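Local coordinates for protein flower-specific defensin (Nicotiana alata, PDB 4CQK) that defends the plant against fungal pathogens, retards the growth of insect pests and binds a short-chain phosphatidylinositol bisphosphate, at residues 5-10 with 25-30; 29-34 with 42-47. All coordinates share one frame; numbering follows the deposited sequence.

Contact 1. Residues 5-10 with 25-30; sequences TESNTF and ISEKFT. With SO4 (sulfate ion), chain U.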
loop_
_atom_site.group_PDB
_atom_site.type_symbol
_atom_site.label_atom_id
_atom_site.label_comp_id
_atom_site.label_asym_id
_atom_site.label_seq_id
_atom_site.Cartn_x
_atom_site.Cartn_y
_atom_site.Cartn_z
ATOM N N THR A 5 3.191 0.205 -2.442
ATOM C CA THR A 5 4.249 0.906 -1.730
ATOM C C THR A 5 4.900 1.912 -2.676
ATOM O O THR A 5 4.612 1.923 -3.864
ATOM C CB THR A 5 5.334 -0.065 -1.186
ATOM O OG1 THR A 5 6.162 0.630 -0.234
ATOM C CG2 THR A 5 6.225 -0.571 -2.302
ATOM N N GLU A 6 5.778 2.759 -2.165
ATOM C CA GLU A 6 6.436 3.744 -3.036
ATOM C C GLU A 6 7.748 3.188 -3.611
ATOM O O GLU A 6 8.555 2.620 -2.891
ATOM C CB GLU A 6 6.736 5.030 -2.249
ATOM C CG GLU A 6 7.310 6.149 -3.131
ATOM C CD GLU A 6 7.490 7.468 -2.373
ATOM O OE1 GLU A 6 7.406 7.453 -1.130
ATOM O OE2 GLU A 6 7.714 8.494 -3.033
ATOM N N SER A 7 7.936 3.391 -4.909
ATOM C CA SER A 7 9.146 2.978 -5.619
ATOM C C SER A 7 10.423 3.487 -4.938
ATOM O O SER A 7 10.535 4.678 -4.627
ATOM C CB SER A 7 9.120 3.538 -7.040
ATOM O OG SER A 7 10.326 3.246 -7.714
ATOM N N ASN A 8 11.423 2.615 -4.802
ATOM C CA ASN A 8 12.710 3.054 -4.279
ATOM C C ASN A 8 13.591 3.708 -5.341
ATOM O O ASN A 8 14.470 4.494 -5.007
ATOM C CB ASN A 8 13.476 1.872 -3.669
ATOM C CG ASN A 8 12.954 1.479 -2.305
ATOM O OD1 ASN A 8 12.269 2.264 -1.642
ATOM N ND2 ASN A 8 13.262 0.248 -1.876
ATOM N N THR A 9 13.358 3.353 -6.611
ATOM C CA THR A 9 14.309 3.702 -7.666
ATOM C C THR A 9 13.802 4.737 -8.656
ATOM O O THR A 9 14.611 5.376 -9.328
ATOM C CB THR A 9 14.780 2.439 -8.451
ATOM O OG1 THR A 9 13.700 1.910 -9.245
ATOM C CG2 THR A 9 15.333 1.404 -7.487
ATOM N N PHE A 10 12.482 4.924 -8.762
ATOM C CA PHE A 10 11.970 5.836 -9.784
ATOM C C PHE A 10 12.451 7.256 -9.524
ATOM O O PHE A 10 12.237 7.794 -8.447
ATOM C CB PHE A 10 10.436 5.849 -9.813
ATOM C CG PHE A 10 9.878 6.770 -10.840
ATOM C CD1 PHE A 10 9.853 6.388 -12.172
ATOM C CD2 PHE A 10 9.359 8.003 -10.483
ATOM C CE1 PHE A 10 9.327 7.237 -13.155
ATOM C CE2 PHE A 10 8.835 8.853 -11.454
ATOM C CZ PHE A 10 8.819 8.464 -12.792
ATOM N N ILE A 25 8.446 -2.733 -12.011
ATOM C CA ILE A 25 8.722 -4.101 -12.460
ATOM C C ILE A 25 10.172 -4.441 -12.115
ATOM O O ILE A 25 10.473 -5.556 -11.690
ATOM C CB ILE A 25 8.458 -4.259 -13.976
ATOM C CG1 ILE A 25 6.944 -4.228 -14.193
ATOM C CG2 ILE A 25 9.085 -5.577 -14.527
ATOM C CD1 ILE A 25 6.566 -3.966 -15.639
ATOM N N SER A 26 11.067 -3.470 -12.254
ATOM C CA SER A 26 12.474 -3.733 -11.942
ATOM C C SER A 26 12.705 -3.952 -10.447
ATOM O O SER A 26 13.743 -4.474 -10.061
ATOM C CB SER A 26 13.385 -2.610 -12.452
ATOM O OG SER A 26 13.397 -1.482 -11.581
ATOM N N GLU A 27 11.740 -3.548 -9.618
ATOM C CA GLU A 27 11.808 -3.737 -8.178
ATOM C C GLU A 27 11.003 -4.953 -7.718
ATOM O O GLU A 27 10.759 -5.126 -6.531
ATOM C CB GLU A 27 11.246 -2.482 -7.488
ATOM C CG GLU A 27 12.167 -1.259 -7.662
ATOM C CD GLU A 27 11.647 -0.017 -6.984
ATOM O OE1 GLU A 27 11.117 -0.119 -5.862
ATOM O OE2 GLU A 27 11.781 1.070 -7.576
ATOM N N LYS A 28 10.586 -5.781 -8.678
ATOM C CA LYS A 28 9.850 -7.015 -8.396
ATOM C C LYS A 28 8.415 -6.796 -7.933
ATOM O O LYS A 28 7.872 -7.552 -7.105
ATOM C CB LYS A 28 10.630 -7.917 -7.428
ATOM C CG LYS A 28 11.958 -8.437 -8.033
ATOM C CD LYS A 28 12.578 -9.511 -7.110
ATOM C CE LYS A 28 13.881 -10.064 -7.666
ATOM N NZ LYS A 28 14.912 -9.010 -7.809
ATOM N N PHE A 29 7.791 -5.776 -8.515
ATOM C CA PHE A 29 6.348 -5.583 -8.404
ATOM C C PHE A 29 5.751 -5.846 -9.760
ATOM O O PHE A 29 6.486 -5.991 -10.735
ATOM C CB PHE A 29 6.056 -4.153 -7.954
ATOM C CG PHE A 29 6.450 -3.910 -6.533
ATOM C CD1 PHE A 29 7.767 -3.597 -6.220
ATOM C CD2 PHE A 29 5.513 -4.034 -5.508
ATOM C CE1 PHE A 29 8.144 -3.405 -4.898
ATOM C CE2 PHE A 29 5.879 -3.839 -4.175
ATOM C CZ PHE A 29 7.193 -3.528 -3.875
ATOM N N THR A 30 4.438 -5.974 -9.838
ATOM C CA THR A 30 3.837 -6.315 -11.117
ATOM C C THR A 30 3.298 -5.117 -11.890
ATOM O O THR A 30 2.893 -5.273 -13.031
ATOM C CB THR A 30 2.721 -7.366 -10.973
ATOM O OG1 THR A 30 1.678 -6.848 -10.138
ATOM C CG2 THR A 30 3.289 -8.669 -10.360
HETATM S S SO4 U . 12.402 -3.105 0.455
HETATM O O1 SO4 U . 10.993 -2.902 0.766
HETATM O O2 SO4 U . 13.076 -1.807 0.452
HETATM O O3 SO4 U . 13.009 -3.966 1.464
HETATM O O4 SO4 U . 12.545 -3.730 -0.857
HETATM O O HOH W 1 14.240 1.604 -11.911
#

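Contact 2. Residues 29-34 with 42-47; sequences FTDGHC and LCTKPC. With PIO ([(2R)-2-octanoyloxy-3-[oxidanyl-[(1R,2R,3S,4R,5R,6S)-2,3,6-tris(oxidanyl)-4,5-diphosphonooxy-cyclohexyl]oxy-phosphoryl]oxy-propyl] octanoate), chain O.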
loop_
_atom_site.group_PDB
_atom_site.type_symbol
_atom_site.label_atom_id
_atom_site.label_comp_id
_atom_site.label_asym_id
_atom_site.label_seq_id
_atom_site.Cartn_x
_atom_site.Cartn_y
_atom_site.Cartn_z
ATOM N N PHE A 29 7.791 -5.776 -8.515
ATOM C CA PHE A 29 6.348 -5.583 -8.404
ATOM C C PHE A 29 5.751 -5.846 -9.760
ATOM O O PHE A 29 6.486 -5.991 -10.735
ATOM C CB PHE A 29 6.056 -4.153 -7.954
ATOM C CG PHE A 29 6.450 -3.910 -6.533
ATOM C CD1 PHE A 29 7.767 -3.597 -6.220
ATOM C CD2 PHE A 29 5.513 -4.034 -5.508
ATOM C CE1 PHE A 29 8.144 -3.405 -4.898
ATOM C CE2 PHE A 29 5.879 -3.839 -4.175
ATOM C CZ PHE A 29 7.193 -3.528 -3.875
ATOM N N THR A 30 4.438 -5.974 -9.838
ATOM C CA THR A 30 3.837 -6.315 -11.117
ATOM C C THR A 30 3.298 -5.117 -11.890
ATOM O O THR A 30 2.893 -5.273 -13.031
ATOM C CB THR A 30 2.721 -7.366 -10.973
ATOM O OG1 THR A 30 1.678 -6.848 -10.138
ATOM C CG2 THR A 30 3.289 -8.669 -10.360
ATOM N N ASP A 31 3.263 -3.935 -11.266
ATOM C CA ASP A 31 2.770 -2.740 -11.946
ATOM C C ASP A 31 3.200 -1.522 -11.136
ATOM O O ASP A 31 3.666 -1.647 -10.012
ATOM C CB ASP A 31 1.227 -2.802 -12.040
ATOM C CG ASP A 31 0.615 -1.716 -12.940
ATOM O OD1 ASP A 31 1.276 -1.202 -13.881
ATOM O OD2 ASP A 31 -0.562 -1.390 -12.670
ATOM N N GLY A 32 3.013 -0.336 -11.703
ATOM C CA GLY A 32 3.196 0.878 -10.922
ATOM C C GLY A 32 2.488 2.019 -11.610
ATOM O O GLY A 32 2.216 1.954 -12.810
ATOM N N HIS A 33 2.174 3.068 -10.859
ATOM C CA HIS A 33 1.549 4.221 -11.487
ATOM C C HIS A 33 1.699 5.446 -10.591
ATOM O O HIS A 33 2.201 5.338 -9.462
ATOM C CB HIS A 33 0.074 3.950 -11.721
ATOM C CG HIS A 33 -0.683 3.798 -10.451
ATOM N ND1 HIS A 33 -0.734 2.606 -9.763
ATOM C CD2 HIS A 33 -1.328 4.707 -9.685
ATOM C CE1 HIS A 33 -1.427 2.775 -8.650
ATOM N NE2 HIS A 33 -1.789 4.042 -8.576
ATOM N N CYS A 34 1.291 6.611 -11.090
ATOM C CA CYS A 34 1.540 7.851 -10.344
ATOM C C CYS A 34 0.505 8.083 -9.236
ATOM O O CYS A 34 -0.714 7.931 -9.467
ATOM C CB CYS A 34 1.502 9.055 -11.276
ATOM S SG CYS A 34 2.657 8.902 -12.682
ATOM N N LEU A 42 4.050 4.822 -7.362
ATOM C CA LEU A 42 3.591 3.772 -6.454
ATOM C C LEU A 42 3.642 2.426 -7.172
ATOM O O LEU A 42 3.175 2.299 -8.311
ATOM C CB LEU A 42 2.146 4.026 -6.020
ATOM C CG LEU A 42 1.902 5.409 -5.407
ATOM C CD1 LEU A 42 0.423 5.582 -5.017
ATOM C CD2 LEU A 42 2.794 5.587 -4.230
ATOM N N CYS A 43 4.211 1.414 -6.521
ATOM C CA CYS A 43 4.299 0.069 -7.102
ATOM C C CYS A 43 3.243 -0.837 -6.481
ATOM O O CYS A 43 2.898 -0.662 -5.309
ATOM C CB CYS A 43 5.670 -0.542 -6.768
ATOM S SG CYS A 43 7.076 0.440 -7.416
ATOM N N THR A 44 2.758 -1.824 -7.239
ATOM C CA THR A 44 1.706 -2.691 -6.722
ATOM C C THR A 44 1.999 -4.127 -7.093
ATOM O O THR A 44 2.637 -4.385 -8.111
ATOM C CB THR A 44 0.319 -2.309 -7.280
ATOM O OG1 THR A 44 0.385 -2.220 -8.709
ATOM C CG2 THR A 44 -0.136 -0.962 -6.729
ATOM N N LYS A 45 1.495 -5.054 -6.276
ATOM C CA LYS A 45 1.599 -6.487 -6.566
ATOM C C LYS A 45 0.526 -7.186 -5.756
ATOM O O LYS A 45 -0.060 -6.583 -4.862
ATOM C CB LYS A 45 2.996 -7.008 -6.187
ATOM C CG LYS A 45 3.321 -6.910 -4.697
ATOM C CD LYS A 45 4.704 -7.495 -4.420
ATOM C CE LYS A 45 5.041 -7.439 -2.920
ATOM N NZ LYS A 45 6.398 -8.030 -2.631
ATOM N N PRO A 46 0.252 -8.461 -6.055
ATOM C CA PRO A 46 -0.766 -9.168 -5.254
ATOM C C PRO A 46 -0.331 -9.291 -3.802
ATOM O O PRO A 46 0.868 -9.401 -3.529
ATOM C CB PRO A 46 -0.813 -10.564 -5.886
ATOM C CG PRO A 46 -0.276 -10.380 -7.259
ATOM C CD PRO A 46 0.756 -9.266 -7.175
ATOM N N CYS A 47 -1.276 -9.248 -2.867
ATOM C CA CYS A 47 -0.916 -9.455 -1.471
ATOM C C CYS A 47 -0.546 -10.908 -1.197
ATOM O O CYS A 47 0.109 -11.190 -0.188
ATOM C CB CYS A 47 -2.057 -9.021 -0.563
ATOM S SG CYS A 47 -2.253 -7.230 -0.597
ATOM O OXT CYS A 47 -0.881 -11.824 -1.966
HETATM C C1 PIO O . -3.160 8.660 -3.357
HETATM O O1 PIO O . -1.951 9.401 -3.399
HETATM P P1 PIO O . -1.981 10.988 -3.502
HETATM C C2 PIO O . -3.490 8.265 -1.916
HETATM O O2 PIO O . -2.404 7.491 -1.411
HETATM C C3 PIO O . -4.754 7.423 -1.907
HETATM O O3 PIO O . -5.160 7.139 -0.551
HETATM C C4 PIO O . -4.534 6.151 -2.688
HETATM O O4 PIO O . -5.723 5.339 -2.772
HETATM P P4 PIO O . -5.939 4.118 -1.744
HETATM C C5 PIO O . -4.135 6.495 -4.135
HETATM O O5 PIO O . -3.750 5.258 -4.732
HETATM P P5 PIO O . -4.204 4.842 -6.212
HETATM C C6 PIO O . -2.945 7.429 -4.220
HETATM O O6 PIO O . -2.834 7.855 -5.583
HETATM O O11 PIO O . -3.128 11.448 -4.349
HETATM O O12 PIO O . -0.582 11.443 -3.806
HETATM O O13 PIO O . -2.280 11.385 -1.960
HETATM C C1A PIO O . -1.793 14.209 1.914
HETATM O O1A PIO O . -2.773 14.026 2.617
HETATM C C1B PIO O . -5.027 12.974 1.414
HETATM O O1B PIO O . -5.106 11.861 1.863
HETATM C C1C PIO O . -1.292 12.139 -1.232
HETATM C C2A PIO O . -1.062 15.529 1.899
HETATM C C2B PIO O . -5.691 14.163 2.069
HETATM C C2C PIO O . -2.016 12.974 -0.186
HETATM O O2C PIO O . -1.339 13.117 1.059
HETATM C C3A PIO O . -1.408 16.233 0.597
HETATM C C3B PIO O . -6.737 14.772 1.158
HETATM C C3C PIO O . -3.214 12.134 0.097
HETATM O O3C PIO O . -4.234 13.094 0.233
HETATM O O41 PIO O . -4.717 3.246 -1.856
HETATM O O42 PIO O . -7.221 3.487 -2.146
HETATM O O43 PIO O . -6.063 4.820 -0.401
HETATM C C4A PIO O . -2.575 17.182 0.857
HETATM C C4B PIO O . -7.454 15.903 1.892
HETATM O O51 PIO O . -3.540 5.840 -7.144
HETATM O O52 PIO O . -5.689 4.978 -6.312
HETATM O O53 PIO O . -3.634 3.468 -6.416
HETATM C C5A PIO O . -3.511 17.269 -0.340
HETATM C C5B PIO O . -8.238 15.351 3.073
HETATM C C6A PIO O . -4.581 18.337 -0.130
HETATM C C6B PIO O . -8.723 16.453 4.008
HETATM C C7A PIO O . -4.411 19.053 1.207
HETATM C C7B PIO O . -9.714 17.364 3.294
HETATM C C8A PIO O . -4.440 20.559 1.032
HETATM C C8B PIO O . -11.067 17.332 3.971
HETATM O O HOH W 2 -0.093 -4.773 -9.793
HETATM O O HOH W 3 -0.190 0.009 -10.296
#

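Contact 1. Residues 5-10 with 25-30
One carboxylate does nearly all the polar work here: E27 reaches across to S7, N8 and T9 and is gripped by four hydrogen bonds from the turn that follows strand 3-6. OE2 takes three of them. The S7 hydroxyl (OG to E27 OE2, 2.6 Å) meets it on the syn side and the T9 hydroxyl (OG1 to E27 OE2, 2.7 Å) on the anti side, while the backbone N of T9 comes from above the carboxylate plane. OE1 accepts the backbone N of N8 at 2.9 Å in an almost straight bond (170°), and it also forms a salt bridge with R1 of the second subunit. Held from so many directions, the carboxylate has its rotation fixed, and this cluster of donors would favour its charged form. E27 gets there on an extended chain, with CG anti to the carbonyl carbon (chi1 -69°). S7 OG in turn accepts from F10 N in an ST motif. Water 1 donates to the hydroxyls of T9 and S26, the latter also hydrogen-bonded to A23 O. N8 ND2 donates to a sulfate, probably from the crystallisation liquor, that R1 of the second subunit also binds. Deeper in, the methyl CG2 of T5 packs obliquely on F29, 3.5 Å from CZ. The contact thus pins the end of helix 17-26, closed by a Schellman motif, to the loop leaving strand 3-6, beside strand 41-45.

Contact 2. Residues 29-34 with 42-47
Strands 31-34 and 42-45 run antiparallel (148° between their directions), with D31-T44 and H33-L42 as hydrogen-bonded pairs, G32-C43 as the non-hydrogen-bonded pair between them, and a classic beta bulge where T30 and D31 both face T44. In the bulge, T44 O accepts T30 N at 3.0 Å, in the carbonyl plane, and also the N of D31. At G32 the backbones come close, its CA 3.0 Å from the O of L42.

On the face of C43, the CB of that residue sits over one face of the F29 ring in a CH-pi contact, 3.7 Å from the centroid, and its SG, disulfide-bonded to C24, lies obliquely nearby. The extended K45 chain passes the same ring, with CG 3.7 Å from F29 CD2, before NZ bonds to the O of C47 of the second subunit. D31, H33, L42 and T44 point to the other face. There D31 and T44 lie side by side, and the T44 hydroxyl, between backbone N and carbonyl carbon (chi1 51°), meets two waters: water 2 ties it to T30 OG1, water 3 to H33 ND1 and weakly to D31 OD2. The D31 carboxylate has salt bridges to R21 and K17.

H33 NE2 donates to O51 of the phosphoinositide at 2.9 Å, an oxygen at the ring edge, and more weakly to O53. L42 CD1 packs near the inositol ring, 3.9 Å from C6. With one ring nitrogen on a phosphate and the other on a water, the imidazole is fixed in its rotation. H33 thus supplies one part of the headgroup site, which K4, S35, the backbone N of K36, I37 and L38, and R40 of the second subunit complete.

Both contacts belong to the disulfide-braced fold of plant defensins, a helix packed on a three-stranded antiparallel sheet, and F29 and T30 are common to them. Contact 1 joins the helix end to the turn after strand 3-6; contact 2 is the hairpin of the sheet. They touch, T5 O lying 2.7 Å from C43 N, a probable hydrogen bond between neighbouring strands. Buried residues are more numerous in contact 2, which is held by backbone ladder bonds, with F29 packed on one face and a hydrated polar face on the other, whereas contact 1 relies mainly on one carboxylate near the surface. Each reaches the second subunit, but only contact 2 touches the phosphoinositide, through H33 and L42.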